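Tol-Pal system protein TolB (Acinetobacter baumannii, PDB 7MX5) serves as the periplasmic component of the Tol-Pal system, which probably helps draw in the outer membrane during cell division and keep it intact. Local coordinates at residues N26-I31 against F83-Q88; S133-Y138 against Q161-L166; I273-R278 against P282-Y287; H320-S323 against Y327-A330; L372-T377 against M383-E388. One frame throughout, in Å; residues are numbered along the deposited sequence.

Interaction 1: N26-I31 against F83-Q88; sequences NGLYPI and FEVHYQ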
# COMPACT_ATOMS: atom_id res chain seq x y z
N ASN A 26 19.97 -19.23 5.88
CA ASN A 26 19.80 -18.44 7.09
C ASN A 26 18.35 -18.31 7.51
O ASN A 26 18.06 -17.60 8.49
CB ASN A 26 20.41 -17.05 6.89
CG ASN A 26 21.10 -16.53 8.13
OD1 ASN A 26 21.32 -17.26 9.09
ND2 ASN A 26 21.45 -15.25 8.12
N GLY A 27 17.43 -18.97 6.82
CA GLY A 27 16.02 -18.64 6.92
C GLY A 27 15.55 -17.68 5.86
O GLY A 27 14.49 -17.07 6.02
N LEU A 28 16.32 -17.53 4.78
CA LEU A 28 16.05 -16.52 3.76
C LEU A 28 15.05 -17.03 2.73
O LEU A 28 14.06 -16.37 2.43
CB LEU A 28 17.36 -16.11 3.08
CG LEU A 28 17.44 -14.85 2.23
CD1 LEU A 28 16.99 -15.10 0.79
CD2 LEU A 28 16.64 -13.73 2.85
N TYR A 29 15.31 -18.22 2.17
CA TYR A 29 14.50 -18.70 1.06
C TYR A 29 13.03 -18.96 1.41
O TYR A 29 12.19 -18.79 0.51
CB TYR A 29 15.17 -19.94 0.43
CG TYR A 29 14.81 -21.28 1.05
CD1 TYR A 29 13.67 -21.97 0.66
CD2 TYR A 29 15.65 -21.87 1.99
CE1 TYR A 29 13.35 -23.20 1.22
CE2 TYR A 29 15.34 -23.09 2.55
CZ TYR A 29 14.19 -23.75 2.16
OH TYR A 29 13.89 -24.97 2.72
N PRO A 30 12.65 -19.38 2.62
CA PRO A 30 11.21 -19.47 2.91
C PRO A 30 10.50 -18.13 2.81
O PRO A 30 9.34 -18.08 2.39
CB PRO A 30 11.16 -20.02 4.34
CG PRO A 30 12.48 -20.62 4.60
CD PRO A 30 13.46 -19.90 3.74
N ILE A 31 11.18 -17.04 3.17
CA ILE A 31 10.60 -15.71 3.00
C ILE A 31 10.41 -15.40 1.52
O ILE A 31 9.39 -14.84 1.10
CB ILE A 31 11.47 -14.65 3.70
CG1 ILE A 31 11.44 -14.85 5.21
CG2 ILE A 31 11.01 -13.25 3.33
CD1 ILE A 31 12.46 -14.02 5.96
N PHE A 83 25.73 -11.53 6.57
CA PHE A 83 25.86 -12.64 5.63
C PHE A 83 25.65 -12.13 4.21
O PHE A 83 25.06 -11.07 3.99
CB PHE A 83 24.87 -13.76 5.95
CG PHE A 83 23.43 -13.40 5.70
CD1 PHE A 83 22.70 -12.72 6.66
CD2 PHE A 83 22.81 -13.76 4.51
CE1 PHE A 83 21.37 -12.39 6.43
CE2 PHE A 83 21.48 -13.43 4.28
CZ PHE A 83 20.77 -12.74 5.24
N GLU A 84 26.14 -12.91 3.26
CA GLU A 84 25.97 -12.65 1.84
C GLU A 84 25.00 -13.66 1.26
O GLU A 84 24.98 -14.82 1.68
CB GLU A 84 27.31 -12.73 1.10
CG GLU A 84 27.89 -11.39 0.70
CD GLU A 84 29.32 -11.51 0.19
OE1 GLU A 84 29.68 -12.59 -0.33
OE2 GLU A 84 30.08 -10.53 0.33
N VAL A 85 24.20 -13.22 0.29
CA VAL A 85 23.32 -14.11 -0.45
C VAL A 85 23.64 -13.97 -1.93
O VAL A 85 23.53 -12.88 -2.50
CB VAL A 85 21.83 -13.83 -0.17
CG1 VAL A 85 21.51 -12.35 -0.28
CG2 VAL A 85 20.95 -14.64 -1.11
N HIS A 86 24.06 -15.07 -2.55
CA HIS A 86 24.29 -15.15 -3.98
C HIS A 86 23.14 -15.96 -4.57
O HIS A 86 23.05 -17.17 -4.34
CB HIS A 86 25.64 -15.79 -4.30
CG HIS A 86 25.98 -15.80 -5.76
ND1 HIS A 86 26.96 -16.61 -6.29
CD2 HIS A 86 25.46 -15.10 -6.80
CE1 HIS A 86 27.03 -16.41 -7.59
NE2 HIS A 86 26.14 -15.50 -7.92
N TYR A 87 22.25 -15.29 -5.31
CA TYR A 87 21.05 -15.93 -5.82
C TYR A 87 20.96 -15.75 -7.33
O TYR A 87 21.52 -14.80 -7.90
CB TYR A 87 19.79 -15.36 -5.16
CG TYR A 87 19.53 -13.90 -5.43
CD1 TYR A 87 20.13 -12.91 -4.66
CD2 TYR A 87 18.67 -13.50 -6.45
CE1 TYR A 87 19.89 -11.57 -4.91
CE2 TYR A 87 18.42 -12.17 -6.70
CZ TYR A 87 19.04 -11.21 -5.93
OH TYR A 87 18.80 -9.87 -6.17
N GLN A 88 20.26 -16.68 -7.98
CA GLN A 88 20.07 -16.66 -9.42
C GLN A 88 18.62 -16.94 -9.75
O GLN A 88 17.89 -17.56 -8.97
CB GLN A 88 20.98 -17.68 -10.13
CG GLN A 88 22.46 -17.47 -9.91
CD GLN A 88 23.30 -18.58 -10.52
OE1 GLN A 88 22.98 -19.76 -10.37
NE2 GLN A 88 24.37 -18.20 -11.20
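Phe83 carries CG between its own backbone N and carbonyl carbon (chi1 69°), and Asn26, with chi1 at an unusual -142°, sends its amide back to meet it. Together the two torsions place ND2 of Asn26 over one face of the Phe83 ring, 3.1 Å above the plane and displaced toward the rim. ND2 lies 3.2 Å from CD1 and 3.3 Å from CE1 of Phe83, so it sits over that side of the ring and not over its centre. The amide stands nearly upright on the ring, their planes 79° apart, with the nitrogen leading. Deeper in, Leu28 and Val85 meet more loosely through CD1 of Leu28 and CG2 of Val85, 4.4 Å apart. Leu28 lies by helix 29-37, and Phe83 and Val85 belong to strand 83-91, so the contact seats the approach to a helix on the sheet of the TolB amino-terminal domain. Leu28 and Phe83 both also touch Ile76 of strand 70-78 and Ile110 of helix 110-126, which makes them members of one apolar core. The chemistry is mixed: the polar NH2 of an exposed asparagine sits against a buried aromatic face, where a weak N-H to pi attraction is plausible, and beyond it the contact is purely apolar.

Interaction 2: S133-Y138 against Q161-L166; sequences SGRIAY and QPKTVL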
# COMPACT_ATOMS: atom_id res chain seq x y z
N SER A 133 9.30 -5.33 -0.74
CA SER A 133 9.91 -4.29 0.07
C SER A 133 9.00 -3.07 0.09
O SER A 133 8.31 -2.77 -0.89
CB SER A 133 11.29 -3.91 -0.48
OG SER A 133 12.13 -5.05 -0.57
N GLY A 134 9.00 -2.37 1.21
CA GLY A 134 8.11 -1.24 1.41
C GLY A 134 7.32 -1.38 2.70
O GLY A 134 7.29 -2.43 3.34
N ARG A 135 6.66 -0.28 3.05
CA ARG A 135 5.96 -0.18 4.32
C ARG A 135 4.52 0.26 4.11
O ARG A 135 4.20 0.94 3.13
CB ARG A 135 6.68 0.79 5.27
CG ARG A 135 8.16 0.49 5.43
CD ARG A 135 8.40 -0.50 6.56
NE ARG A 135 8.25 0.14 7.87
CZ ARG A 135 8.28 -0.51 9.02
NH1 ARG A 135 8.45 -1.82 9.08
NH2 ARG A 135 8.14 0.18 10.15
N ILE A 136 3.66 -0.13 5.04
CA ILE A 136 2.25 0.24 5.03
C ILE A 136 1.89 0.78 6.40
O ILE A 136 2.13 0.11 7.42
CB ILE A 136 1.34 -0.95 4.66
CG1 ILE A 136 1.70 -1.50 3.27
CG2 ILE A 136 -0.13 -0.53 4.71
CD1 ILE A 136 0.80 -2.62 2.81
N ALA A 137 1.31 1.97 6.44
CA ALA A 137 0.86 2.57 7.69
C ALA A 137 -0.62 2.27 7.90
O ALA A 137 -1.39 2.14 6.95
CB ALA A 137 1.09 4.08 7.69
N TYR A 138 -1.01 2.15 9.17
CA TYR A 138 -2.38 1.83 9.52
C TYR A 138 -2.63 2.28 10.96
O TYR A 138 -1.70 2.56 11.71
CB TYR A 138 -2.66 0.33 9.36
CG TYR A 138 -1.69 -0.56 10.10
CD1 TYR A 138 -0.51 -0.98 9.51
CD2 TYR A 138 -1.96 -0.99 11.40
CE1 TYR A 138 0.39 -1.79 10.19
CE2 TYR A 138 -1.08 -1.80 12.08
CZ TYR A 138 0.09 -2.20 11.47
OH TYR A 138 0.97 -3.01 12.15
N GLN A 161 7.35 -6.96 11.35
CA GLN A 161 8.17 -5.86 11.85
C GLN A 161 7.36 -4.56 12.00
O GLN A 161 7.64 -3.57 11.34
CB GLN A 161 9.38 -5.63 10.95
CG GLN A 161 10.05 -6.91 10.48
CD GLN A 161 11.56 -6.80 10.46
OE1 GLN A 161 12.15 -6.28 9.51
NE2 GLN A 161 12.21 -7.30 11.51
N PRO A 162 6.35 -4.55 12.88
CA PRO A 162 5.57 -3.33 13.06
C PRO A 162 6.33 -2.30 13.89
O PRO A 162 7.07 -2.63 14.82
CB PRO A 162 4.32 -3.82 13.80
CG PRO A 162 4.80 -4.99 14.58
CD PRO A 162 5.92 -5.63 13.79
N LYS A 163 6.12 -1.04 13.54
CA LYS A 163 6.76 0.09 14.23
C LYS A 163 5.66 1.04 14.68
O LYS A 163 4.97 1.64 13.85
CB LYS A 163 7.77 0.79 13.31
CG LYS A 163 8.78 1.70 14.01
CD LYS A 163 8.15 3.02 14.45
CE LYS A 163 9.20 4.01 14.90
NZ LYS A 163 10.13 4.39 13.80
N THR A 164 5.50 1.18 15.99
CA THR A 164 4.49 2.06 16.55
C THR A 164 4.96 3.51 16.44
O THR A 164 5.98 3.88 17.03
CB THR A 164 4.19 1.70 18.00
OG1 THR A 164 3.65 0.37 18.06
CG2 THR A 164 3.19 2.67 18.60
N VAL A 165 4.21 4.32 15.70
CA VAL A 165 4.54 5.73 15.55
C VAL A 165 3.97 6.54 16.71
O VAL A 165 4.63 7.45 17.23
CB VAL A 165 4.04 6.26 14.20
CG1 VAL A 165 4.80 7.51 13.80
CG2 VAL A 165 4.18 5.18 13.13
N LEU A 166 2.76 6.21 17.14
CA LEU A 166 2.08 6.92 18.22
C LEU A 166 0.89 6.10 18.68
O LEU A 166 0.20 5.49 17.87
CB LEU A 166 1.62 8.31 17.76
CG LEU A 166 0.78 9.12 18.76
CD1 LEU A 166 1.53 9.32 20.06
CD2 LEU A 166 0.38 10.46 18.16
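Arg135 reaches past the intervening strand 150-156 to Gln161 and Lys163, the outer margin of a propeller blade. Its CB points toward segment 161-166, and CG continues anti to the carbonyl carbon. The side chain also touches Ile154 of the intervening strand. Two successive bends, chi2 -88° and chi3 -75°, then fold the chain so that CD and NE present the guanidinium edge to the opposite backbone. CZ comes to 3.9 Å from the carbonyl oxygen of Gln161, and NH1 makes the polar link itself: it donates to Gln161 O at 3.0 Å, with an N-H...O angle of 150°. The oxygen receives it almost head-on, although it stands somewhat out of the guanidinium plane. NH1 is shared, since it also forms a salt bridge with Asp156 OD1. At the other tip NH2 lies 3.2 Å from CB of Lys163, which sits in the plane of the group. The Lys163 side chain crosses that of Arg135 at about a right angle and leads off, leaving its NZ 5.9 Å from NH2. A second, lighter touch lies further along: Tyr138 OH is 3.8 Å from CB of Pro162, while its hydrogen bond goes to Gln153 OE1. NH1 thus links strand 135-141 to the loop before strand 163-168 through the Gln161 carbonyl, and to strand 150-156 through the Asp156 carboxylate; Asp156 probably offsets the arginine's charge and so may temper repulsion from Lys163 NZ.

Interaction 3: I273-R278 against P282-Y287; sequences IFTSDR and PQIYRY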
# COMPACT_ATOMS: atom_id res chain seq x y z
N ILE A 273 -7.71 15.37 -6.78
CA ILE A 273 -9.06 14.84 -6.84
C ILE A 273 -9.69 14.92 -5.46
O ILE A 273 -9.00 15.00 -4.43
CB ILE A 273 -9.10 13.40 -7.38
CG1 ILE A 273 -8.50 12.43 -6.37
CG2 ILE A 273 -8.37 13.31 -8.72
CD1 ILE A 273 -8.78 10.97 -6.68
N PHE A 274 -11.02 14.90 -5.43
CA PHE A 274 -11.75 15.05 -4.18
C PHE A 274 -13.18 14.58 -4.37
O PHE A 274 -13.68 14.49 -5.50
CB PHE A 274 -11.73 16.50 -3.68
CG PHE A 274 -12.41 17.47 -4.61
CD1 PHE A 274 -11.82 17.86 -5.80
CD2 PHE A 274 -13.66 17.98 -4.29
CE1 PHE A 274 -12.45 18.74 -6.65
CE2 PHE A 274 -14.30 18.86 -5.13
CZ PHE A 274 -13.69 19.25 -6.32
N THR A 275 -13.84 14.28 -3.25
CA THR A 275 -15.23 13.86 -3.24
C THR A 275 -16.13 15.08 -3.06
O THR A 275 -15.78 16.02 -2.34
CB THR A 275 -15.48 12.85 -2.12
OG1 THR A 275 -14.66 11.70 -2.33
CG2 THR A 275 -16.94 12.43 -2.09
N SER A 276 -17.28 15.07 -3.72
CA SER A 276 -18.15 16.23 -3.73
C SER A 276 -19.60 15.80 -3.84
O SER A 276 -19.93 14.86 -4.57
CB SER A 276 -17.79 17.16 -4.90
OG SER A 276 -18.68 18.25 -4.94
N ASP A 277 -20.48 16.51 -3.12
CA ASP A 277 -21.92 16.31 -3.20
C ASP A 277 -22.62 17.47 -3.91
O ASP A 277 -23.84 17.62 -3.80
CB ASP A 277 -22.51 16.12 -1.80
CG ASP A 277 -23.81 15.33 -1.82
OD1 ASP A 277 -23.77 14.13 -2.16
OD2 ASP A 277 -24.87 15.91 -1.49
N ARG A 278 -21.86 18.29 -4.65
CA ARG A 278 -22.44 19.47 -5.29
C ARG A 278 -23.44 19.12 -6.38
O ARG A 278 -24.24 19.97 -6.77
CB ARG A 278 -21.33 20.35 -5.87
CG ARG A 278 -20.50 19.67 -6.95
CD ARG A 278 -19.82 20.70 -7.83
NE ARG A 278 -18.51 21.08 -7.32
CZ ARG A 278 -17.70 21.95 -7.91
NH1 ARG A 278 -18.04 22.55 -9.05
NH2 ARG A 278 -16.53 22.24 -7.34
N PRO A 282 -22.58 11.89 -3.99
CA PRO A 282 -21.12 11.91 -3.85
C PRO A 282 -20.43 11.41 -5.11
O PRO A 282 -20.61 10.26 -5.52
CB PRO A 282 -20.85 10.99 -2.65
CG PRO A 282 -22.17 10.80 -1.98
CD PRO A 282 -23.23 11.01 -3.00
N GLN A 283 -19.64 12.28 -5.73
CA GLN A 283 -18.86 11.95 -6.91
C GLN A 283 -17.43 12.43 -6.73
O GLN A 283 -17.14 13.24 -5.85
CB GLN A 283 -19.47 12.56 -8.18
CG GLN A 283 -20.87 12.07 -8.51
CD GLN A 283 -20.94 10.57 -8.73
OE1 GLN A 283 -19.95 9.93 -9.09
NE2 GLN A 283 -22.12 10.00 -8.53
N ILE A 284 -16.54 11.92 -7.57
CA ILE A 284 -15.13 12.29 -7.53
C ILE A 284 -14.88 13.33 -8.61
O ILE A 284 -15.13 13.08 -9.80
CB ILE A 284 -14.23 11.06 -7.73
CG1 ILE A 284 -14.24 10.19 -6.47
CG2 ILE A 284 -12.80 11.49 -8.06
CD1 ILE A 284 -13.50 8.89 -6.64
N TYR A 285 -14.38 14.49 -8.21
CA TYR A 285 -14.08 15.59 -9.11
C TYR A 285 -12.58 15.85 -9.14
O TYR A 285 -11.83 15.38 -8.28
CB TYR A 285 -14.84 16.86 -8.69
CG TYR A 285 -16.34 16.77 -8.89
CD1 TYR A 285 -17.12 16.00 -8.03
CD2 TYR A 285 -16.97 17.44 -9.92
CE1 TYR A 285 -18.49 15.92 -8.20
CE2 TYR A 285 -18.34 17.37 -10.10
CZ TYR A 285 -19.09 16.60 -9.24
OH TYR A 285 -20.46 16.52 -9.41
N ARG A 286 -12.15 16.61 -10.14
CA ARG A 286 -10.75 16.96 -10.33
C ARG A 286 -10.62 18.47 -10.39
O ARG A 286 -11.19 19.12 -11.27
CB ARG A 286 -10.20 16.32 -11.61
CG ARG A 286 -8.74 16.67 -11.91
CD ARG A 286 -8.38 16.34 -13.35
NE ARG A 286 -7.00 16.69 -13.66
CZ ARG A 286 -6.61 17.83 -14.20
NH1 ARG A 286 -7.49 18.78 -14.51
NH2 ARG A 286 -5.32 18.04 -14.45
N TYR A 287 -9.86 19.04 -9.45
CA TYR A 287 -9.57 20.47 -9.42
C TYR A 287 -8.24 20.72 -10.10
O TYR A 287 -7.21 20.20 -9.66
CB TYR A 287 -9.55 21.00 -7.99
CG TYR A 287 -9.22 22.47 -7.90
CD1 TYR A 287 -10.22 23.43 -7.96
CD2 TYR A 287 -7.91 22.91 -7.76
CE1 TYR A 287 -9.93 24.78 -7.88
CE2 TYR A 287 -7.60 24.26 -7.68
CZ TYR A 287 -8.62 25.19 -7.74
OH TYR A 287 -8.32 26.53 -7.66
O HOH W 1 -21.80 15.61 -6.88
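The beta hairpin of strands 271-276 and 283-288, the two middle strands of a propeller blade, brings Phe274 and Ser276 against Tyr285. Its backbone is joined by two antiparallel hydrogen-bonded pairs: Phe274 with Tyr285, where Tyr285 N donates to Phe274 O at 2.8 Å, and Ser276 with Gln283, bonded likewise in both directions. Residues 273-276 and 283-287 run at 138° to one another, a marked twist. On the face carrying Phe274 and Tyr285, CB of Tyr285 sits over the Phe274 ring in a CH-pi contact, 4.0 Å from the centroid. The Phe274 torsion, chi1 64°, swings the ring across to that methylene, and its edge then meets the backbone N of Tyr287. The Tyr285 ring meets Ser276 obliquely, CD1 of Tyr285 lying 3.4 Å from Ser276 CB. A water joins the same two residues, donating to Ser276 O at 3.1 Å and lying 3.0 Å from Tyr285 OH. Near the hairpin end Ser276 OG accepts from Arg278 N at 3.2 Å, an ST turn, and is also bonded to Asn255 OD1. The Arg278 guanidinium stands too far over the Tyr285 ring for more than a weak attraction. Strands 263-265 and 294-296 flank the pair within the sheet, while from the opposite face Ile273 packs on Leu309 and Thr275 OG1 bonds Arg306 N, both in strand 304-309 of the next blade.

Interaction 4: H320-S323 against Y327-A330; sequences HRPS and YKVA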
# COMPACT_ATOMS: atom_id res chain seq x y z
N HIS A 320 -17.00 2.62 -4.45
CA HIS A 320 -18.08 2.67 -5.42
C HIS A 320 -19.30 1.95 -4.85
O HIS A 320 -19.17 0.85 -4.30
CB HIS A 320 -17.65 2.02 -6.74
CG HIS A 320 -18.67 2.12 -7.83
ND1 HIS A 320 -18.80 3.23 -8.64
CD2 HIS A 320 -19.61 1.24 -8.26
CE1 HIS A 320 -19.77 3.03 -9.51
NE2 HIS A 320 -20.28 1.83 -9.30
N ARG A 321 -20.47 2.58 -4.97
CA ARG A 321 -21.71 2.04 -4.42
C ARG A 321 -22.81 2.10 -5.46
O ARG A 321 -23.48 3.14 -5.62
CB ARG A 321 -22.12 2.80 -3.16
CG ARG A 321 -22.49 1.91 -1.99
CD ARG A 321 -23.94 2.11 -1.56
NE ARG A 321 -24.19 3.46 -1.07
CZ ARG A 321 -24.59 3.74 0.16
NH1 ARG A 321 -24.78 2.79 1.06
NH2 ARG A 321 -24.80 5.01 0.50
N PRO A 322 -23.03 1.02 -6.20
CA PRO A 322 -24.26 0.93 -7.00
C PRO A 322 -25.47 0.95 -6.08
O PRO A 322 -25.53 0.23 -5.09
CB PRO A 322 -24.13 -0.42 -7.74
CG PRO A 322 -22.77 -0.94 -7.44
CD PRO A 322 -22.13 -0.14 -6.37
N SER A 323 -26.45 1.80 -6.43
CA SER A 323 -27.57 2.09 -5.53
C SER A 323 -28.29 0.83 -5.06
O SER A 323 -28.97 0.87 -4.03
CB SER A 323 -28.56 3.03 -6.22
OG SER A 323 -29.25 2.36 -7.26
N TYR A 327 -21.01 -0.90 -0.52
CA TYR A 327 -19.75 -0.30 -0.93
C TYR A 327 -18.87 -1.32 -1.64
O TYR A 327 -18.79 -2.49 -1.25
CB TYR A 327 -19.01 0.26 0.29
CG TYR A 327 -19.75 1.36 1.01
CD1 TYR A 327 -20.08 2.54 0.36
CD2 TYR A 327 -20.13 1.21 2.33
CE1 TYR A 327 -20.76 3.55 1.02
CE2 TYR A 327 -20.82 2.21 3.00
CZ TYR A 327 -21.13 3.37 2.34
OH TYR A 327 -21.81 4.37 3.00
N LYS A 328 -18.21 -0.87 -2.71
CA LYS A 328 -17.26 -1.69 -3.45
C LYS A 328 -15.97 -0.91 -3.65
O LYS A 328 -15.99 0.31 -3.84
CB LYS A 328 -17.82 -2.10 -4.83
CG LYS A 328 -19.32 -2.37 -4.85
CD LYS A 328 -19.61 -3.84 -4.58
CE LYS A 328 -21.07 -4.04 -4.21
NZ LYS A 328 -21.61 -5.31 -4.78
N VAL A 329 -14.85 -1.62 -3.60
CA VAL A 329 -13.58 -1.07 -4.03
C VAL A 329 -13.52 -1.18 -5.55
O VAL A 329 -13.66 -2.28 -6.10
CB VAL A 329 -12.39 -1.79 -3.37
CG1 VAL A 329 -11.08 -1.25 -3.91
CG2 VAL A 329 -12.46 -1.65 -1.86
N ALA A 330 -13.34 -0.05 -6.23
CA ALA A 330 -13.37 -0.02 -7.68
C ALA A 330 -12.12 0.67 -8.22
O ALA A 330 -11.48 1.47 -7.53
CB ALA A 330 -14.62 0.69 -8.21
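His320 and Lys328 form the tight part of this contact, an antiparallel hydrogen-bonded pair where strand 315-320 gives way to the loop leading to strand 328-333 of a propeller blade. His320 N donates to Lys328 O almost straight, at 174° and in the carbonyl plane; Lys328 N returns a more bent bond to His320 O. Both are modelled shorter than usual, a detail best treated as doubtful. Beside them CB of His320 rests on CB of Ala330 at 3.6 Å, and CG of Lys328 stands 3.3 Å from His320 O. With chi1 -175° the imidazole extends away from its backbone N, and its ND1 is bonded to Asn304 OD1. The partly exposed side has no directed bond across it. It is close where CG of Arg321 comes within 3.4 Å of Tyr327 CD1, then opens. The Arg321 side chain crosses Tyr327 obliquely, the guanidinium and ring planes 19° apart, with Tyr327 CE1 3.9 Å above the centre of the guanidinium. Pro322 adds a light apolar touch, its CD 3.9 Å from CG of Lys328, whose amine turns off to a weak bond with Ser325 OG. Phe303 also meets the Tyr327 ring. Directed backbone bonds therefore fix the buried end, whereas the outer end rests on van der Waals contact of Arg321 with Tyr327, and on a cation-pi pair of the probably charged Arg321 with Phe303.

Interaction 5: L372-T377 against M383-E388; sequences LSIMST and MNLPSE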
# COMPACT_ATOMS: atom_id res chain seq x y z
N LEU A 372 -7.22 -5.53 7.30
CA LEU A 372 -6.76 -4.95 6.04
C LEU A 372 -6.75 -6.03 4.97
O LEU A 372 -6.43 -7.19 5.25
CB LEU A 372 -5.36 -4.36 6.19
CG LEU A 372 -5.17 -3.08 7.01
CD1 LEU A 372 -3.79 -2.49 6.76
CD2 LEU A 372 -6.26 -2.06 6.70
N SER A 373 -7.11 -5.65 3.75
CA SER A 373 -7.10 -6.56 2.62
C SER A 373 -6.26 -5.95 1.50
O SER A 373 -6.37 -4.76 1.21
CB SER A 373 -8.51 -6.86 2.11
OG SER A 373 -9.08 -7.96 2.80
N ILE A 374 -5.42 -6.78 0.88
CA ILE A 374 -4.60 -6.38 -0.26
C ILE A 374 -5.05 -7.19 -1.46
O ILE A 374 -5.06 -8.43 -1.41
CB ILE A 374 -3.10 -6.57 0.02
CG1 ILE A 374 -2.57 -5.41 0.86
CG2 ILE A 374 -2.33 -6.66 -1.29
CD1 ILE A 374 -1.40 -5.79 1.74
N MET A 375 -5.43 -6.50 -2.53
CA MET A 375 -5.94 -7.15 -3.73
C MET A 375 -5.15 -6.70 -4.95
O MET A 375 -4.75 -5.54 -5.04
CB MET A 375 -7.43 -6.83 -3.94
CG MET A 375 -8.35 -7.93 -3.46
SD MET A 375 -9.98 -7.90 -4.22
CE MET A 375 -9.63 -8.63 -5.81
N SER A 376 -4.93 -7.63 -5.87
CA SER A 376 -4.39 -7.26 -7.17
C SER A 376 -5.42 -6.46 -7.95
O SER A 376 -6.63 -6.70 -7.84
CB SER A 376 -3.97 -8.50 -7.95
OG SER A 376 -5.08 -9.35 -8.20
N THR A 377 -4.94 -5.50 -8.74
CA THR A 377 -5.85 -4.60 -9.43
C THR A 377 -6.67 -5.29 -10.52
O THR A 377 -7.66 -4.73 -10.98
CB THR A 377 -5.07 -3.43 -10.04
OG1 THR A 377 -4.11 -3.92 -10.97
CG2 THR A 377 -4.37 -2.65 -8.94
N MET A 383 -5.36 -10.85 -0.39
CA MET A 383 -4.42 -11.00 0.70
C MET A 383 -5.01 -10.33 1.93
O MET A 383 -5.44 -9.17 1.85
CB MET A 383 -3.07 -10.38 0.33
CG MET A 383 -1.85 -11.17 0.76
SD MET A 383 -0.33 -10.40 0.20
CE MET A 383 -0.05 -9.19 1.49
N ASN A 384 -5.06 -11.04 3.04
CA ASN A 384 -5.71 -10.55 4.25
C ASN A 384 -4.68 -10.26 5.33
O ASN A 384 -3.77 -11.06 5.57
CB ASN A 384 -6.75 -11.54 4.77
CG ASN A 384 -8.04 -11.49 3.98
OD1 ASN A 384 -8.41 -10.44 3.45
ND2 ASN A 384 -8.74 -12.62 3.91
N LEU A 385 -4.84 -9.11 5.99
CA LEU A 385 -4.00 -8.70 7.11
C LEU A 385 -4.89 -8.47 8.33
O LEU A 385 -5.15 -7.33 8.73
CB LEU A 385 -3.22 -7.43 6.79
CG LEU A 385 -1.95 -7.50 5.93
CD1 LEU A 385 -0.88 -8.35 6.61
CD2 LEU A 385 -2.23 -7.99 4.52
N PRO A 386 -5.39 -9.54 8.94
CA PRO A 386 -6.26 -9.38 10.11
C PRO A 386 -5.47 -9.02 11.36
O PRO A 386 -4.28 -9.30 11.49
CB PRO A 386 -6.93 -10.75 10.27
CG PRO A 386 -6.53 -11.55 9.07
CD PRO A 386 -5.28 -10.95 8.54
N SER A 387 -6.18 -8.38 12.29
CA SER A 387 -5.65 -8.09 13.61
C SER A 387 -6.07 -9.18 14.58
O SER A 387 -7.07 -9.88 14.38
CB SER A 387 -6.13 -6.73 14.10
OG SER A 387 -5.49 -6.36 15.31
N GLU A 388 -5.28 -9.33 15.65
CA GLU A 388 -5.66 -10.27 16.70
C GLU A 388 -6.85 -9.76 17.50
O GLU A 388 -7.67 -10.55 17.97
CB GLU A 388 -4.47 -10.54 17.62
CG GLU A 388 -3.38 -11.38 17.00
CD GLU A 388 -2.67 -12.27 18.00
OE1 GLU A 388 -3.30 -12.62 19.03
OE2 GLU A 388 -1.49 -12.60 17.78
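Ile374, Met383 and Leu372 carry most of this beta hairpin, formed by strands 369-376 and 382-386 of the last propeller blade. Ile374 and Met383 are a hydrogen-bonded antiparallel pair whose side chains run side by side on one face. The Met383 chain bends at its last torsion, chi3 84°, and its methyl CE comes to rest 3.7 Å from CD1 of Ile374. That same CD1 is also 3.6 Å from CD2 of Leu385, so a single isoleucine methyl bridges two residues of the other strand. Leu372 pairs with Leu385 one hydrogen-bonded position along, and their CB atoms lie 3.8 Å apart. Backbone bonds hold both pairs: Ile374 N donates nearly straight and in plane to Met383 O at 2.6 Å, whereas Leu372 N approaches Leu385 O from above the carbonyl plane, at 3.1 Å. Beyond the hairpin this apolar face is covered from two sources. Met383 touches Leu5 and Ile7 near the N terminus, and Leu372 and Ile374 pack on Val392, Pro395 and Trp397 of strand 391-397. Strand 6-9 pairs with strand 382-386, so the chain's beginning extends its final blade by an outer strand. The reverse face holds a buried polar pair, Ser373 and Asn384, in which Ser373 OG donates to Asn384 OD1 at 2.6 Å, nearly in line with the amide C=O.

The five contacts follow one another along the chain without overlap. Interaction 1 lies in the amino-terminal domain, and the other four are in the six-bladed beta-propeller. Interactions 2 and 5 occupy adjoining blades at the ring closure, their centres 15 Å apart, and touch where Ile136 CD1 meets Ile374 CD1 at 4.0 Å. Strand 391-397 completes the sheet of interaction 2 and packs on that of interaction 5, so the C-terminal strand closes the ring. Interactions 3 and 4 belong to consecutive blades, also with centres 15 Å apart. Interaction 1 is 48 Å from interaction 3, centre to centre, across the molecule, but nearest atoms bring it within about 9 Å of interaction 2.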